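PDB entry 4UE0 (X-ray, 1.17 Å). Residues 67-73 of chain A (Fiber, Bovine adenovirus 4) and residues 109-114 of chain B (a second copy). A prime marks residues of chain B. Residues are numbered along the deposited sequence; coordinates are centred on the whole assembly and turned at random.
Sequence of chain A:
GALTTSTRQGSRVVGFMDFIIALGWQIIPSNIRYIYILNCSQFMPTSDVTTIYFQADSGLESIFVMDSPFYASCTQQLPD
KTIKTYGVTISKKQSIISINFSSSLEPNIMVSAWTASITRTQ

Chain A, residues 67-73: DSPFYAS
Chain B 109-114: IMVSAW

Residues 67-73 of chain A and 109-114 of chain B come from two copies of the same fiber protein. Chain A is a loop that becomes a strand at Phe70 and stays extended through Ser73. Its phi/psi values are -71/142 at Phe70, -131/126 at Tyr71, -140/-178 at Ala72 and -136/159 at Ser73. The end-to-end directions, CA of Ser68 to Ala72 and CA of Met110′ to Ala113′, lie 54° apart. The register is set by Ala72 CA and Ser112′ CA, 5.0 Å apart. No direct hydrogen bond crosses the contact. Apolar packing joins the stretches and two waters sit between them; together they bury 271 Å² in total.

Ile109′ is extended (phi/psi -131/133), with chi1 m and chi2 t. Its CG2 stays 6.6 Å from Tyr71 CE2, its nearest approach, and it has no part in the contact.

Met110′ (-60/141) points its CA-to-CB bond toward chain A. Its rotamer is t, p, p, with chi1 at -160°, chi2 at 67° and chi3 at 70°. This folded side chain meets two residues. Its CG packs on Tyr71 CB at 4.0 Å, and its CE lies 3.6 Å from Ser68 OG. The CA-to-CB bond of Ser68 (-71/137) also points toward chain B, with chi1 m at -83°. The flexible, apolar methionine can bend to cover both the start of the tyrosine side chain and the small serine. It loses 73 Å² to chain A.

The CA-to-CB bond of Val111′ (-105/133, chi1 t) points away from chain A. Its backbone still takes part: its C is 4.1 Å from Tyr71 CD2.

Ser112′ (-64/151) lies beside the tyrosine ring. The CA-to-CB bond of Tyr71 points toward chain B, with chi1 t at 176° and chi2 at 69°. Tyr71 CD2 is 3.6 Å from Ser112′ N, and Tyr71 CE2 is 3.7 Å from Ser112′ CB. Ser112′ N and Val111′ C both lie at the ring edge, near its plane. Tyr71 gives up 79 Å², the largest loss of any residue here, and its OH is hydrogen-bonded elsewhere in the structure. Ser112′ CB also comes 4.1 Å from Ala72 CA, where Ala72 offers only a methyl, directed sideways. The Ser112′ chi1 is p at 56°. Its OG is 2.7 Å from water 2, which is also 2.7 Å from Ser73 OG. Ser73 has chi1 p at 71°. This water makes hydrogen bonds to both hydroxyls and links the two serines.

Ala113′ (-60/151) directs its methyl sideways. Its backbone N faces water 1. This N is 4.2 Å from Tyr71 O, too far for a direct hydrogen bond. Water 1 sits between them. It lies 2.8 Å from Tyr71 O, within hydrogen-bonding reach, and accepts a weak bond from Ala113′ N at 3.4 Å.

Trp114′ is extended (-142/159), with chi1 p at 55° and chi2 at -99°. It is buried, but its CB is 8.8 Å from Ser73 OG, its nearest approach, and it takes no part in the contact.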

# COMPACT_ATOMS: atom_id res chain seq x y z
N ASP A 67 18.55 6.15 10.85
CA ASP A 67 19.47 6.57 9.80
C ASP A 67 18.94 6.25 8.39
O ASP A 67 19.17 7.01 7.45
CB ASP A 67 20.86 5.96 10.03
CG ASP A 67 21.61 6.63 11.17
OD1 ASP A 67 21.01 7.47 11.88
OD2 ASP A 67 22.82 6.32 11.34
N SER A 68 18.22 5.13 8.22
CA SER A 68 17.72 4.75 6.89
C SER A 68 16.59 5.68 6.45
O SER A 68 15.68 5.99 7.25
CB SER A 68 17.21 3.30 6.85
OG SER A 68 18.30 2.41 6.66
N PRO A 69 16.60 6.10 5.18
CA PRO A 69 15.44 6.80 4.64
C PRO A 69 14.25 5.85 4.55
O PRO A 69 14.42 4.62 4.47
CB PRO A 69 15.90 7.24 3.25
CG PRO A 69 17.32 6.96 3.14
CD PRO A 69 17.66 5.94 4.17
N PHE A 70 13.06 6.44 4.51
CA PHE A 70 11.87 5.69 4.15
C PHE A 70 11.93 5.33 2.66
O PHE A 70 12.37 6.15 1.85
CB PHE A 70 10.62 6.49 4.43
CG PHE A 70 10.36 6.77 5.88
CD1 PHE A 70 10.85 7.91 6.50
CD2 PHE A 70 9.56 5.91 6.62
CE1 PHE A 70 10.59 8.14 7.84
CE2 PHE A 70 9.29 6.17 7.95
CZ PHE A 70 9.81 7.27 8.56
N TYR A 71 11.47 4.12 2.33
CA TYR A 71 11.40 3.68 0.94
C TYR A 71 10.02 3.11 0.67
O TYR A 71 9.57 2.19 1.32
CB TYR A 71 12.51 2.63 0.60
CG TYR A 71 12.36 2.13 -0.80
CD1 TYR A 71 12.61 2.96 -1.91
CD2 TYR A 71 11.81 0.89 -1.03
CE1 TYR A 71 12.32 2.56 -3.18
CE2 TYR A 71 11.54 0.46 -2.32
CZ TYR A 71 11.74 1.31 -3.41
OH TYR A 71 11.42 0.94 -4.68
N ALA A 72 9.36 3.64 -0.37
CA ALA A 72 8.05 3.18 -0.82
C ALA A 72 8.02 3.18 -2.34
O ALA A 72 9.03 3.47 -2.99
CB ALA A 72 6.95 4.07 -0.25
N SER A 73 6.90 2.82 -2.94
CA SER A 73 6.73 2.92 -4.38
C SER A 73 5.38 3.51 -4.72
O SER A 73 4.45 3.50 -3.90
CB SER A 73 6.91 1.58 -5.10
OG SER A 73 5.81 0.74 -4.82
N ILE B 109 19.72 -3.99 -0.56
CA ILE B 109 18.86 -2.93 -1.09
C ILE B 109 17.54 -3.02 -0.32
O ILE B 109 16.99 -4.11 -0.15
CB ILE B 109 18.65 -3.10 -2.59
CG1 ILE B 109 19.98 -2.91 -3.32
CG2 ILE B 109 17.62 -2.10 -3.10
CD1 ILE B 109 19.88 -3.10 -4.81
N MET B 110 17.05 -1.88 0.14
CA MET B 110 15.80 -1.84 0.90
C MET B 110 14.64 -2.38 0.08
O MET B 110 14.50 -2.09 -1.11
CB MET B 110 15.48 -0.41 1.32
CG MET B 110 14.49 -0.32 2.49
SD MET B 110 15.13 -0.93 4.05
CE MET B 110 16.33 0.35 4.44
N VAL B 111 13.77 -3.13 0.75
CA VAL B 111 12.51 -3.60 0.23
C VAL B 111 11.41 -2.76 0.87
O VAL B 111 11.43 -2.53 2.06
CB VAL B 111 12.30 -5.08 0.58
CG1 VAL B 111 10.95 -5.57 0.07
CG2 VAL B 111 13.42 -5.95 0.03
N SER B 112 10.47 -2.28 0.05
CA SER B 112 9.40 -1.46 0.57
C SER B 112 8.49 -2.22 1.54
O SER B 112 8.26 -3.42 1.40
CB SER B 112 8.56 -0.87 -0.58
OG SER B 112 8.07 -1.86 -1.43
N ALA B 113 7.90 -1.48 2.47
CA ALA B 113 6.85 -2.02 3.32
C ALA B 113 5.67 -2.50 2.49
O ALA B 113 5.36 -1.93 1.44
CB ALA B 113 6.37 -0.92 4.27
N TRP B 114 4.96 -3.50 2.99
CA TRP B 114 3.80 -4.04 2.30
C TRP B 114 2.71 -4.40 3.29
O TRP B 114 2.98 -4.61 4.45
CB TRP B 114 4.19 -5.23 1.40
CG TRP B 114 4.91 -6.35 2.09
CD1 TRP B 114 6.26 -6.55 2.08
CD2 TRP B 114 4.35 -7.44 2.84
NE1 TRP B 114 6.58 -7.68 2.79
CE2 TRP B 114 5.42 -8.23 3.29
CE3 TRP B 114 3.05 -7.78 3.24
CZ2 TRP B 114 5.22 -9.36 4.07
CZ3 TRP B 114 2.87 -8.87 4.03
CH2 TRP B 114 3.93 -9.66 4.44
O HOH W 1 8.57 1.55 3.81
O HOH W 2 5.98 -1.08 -2.88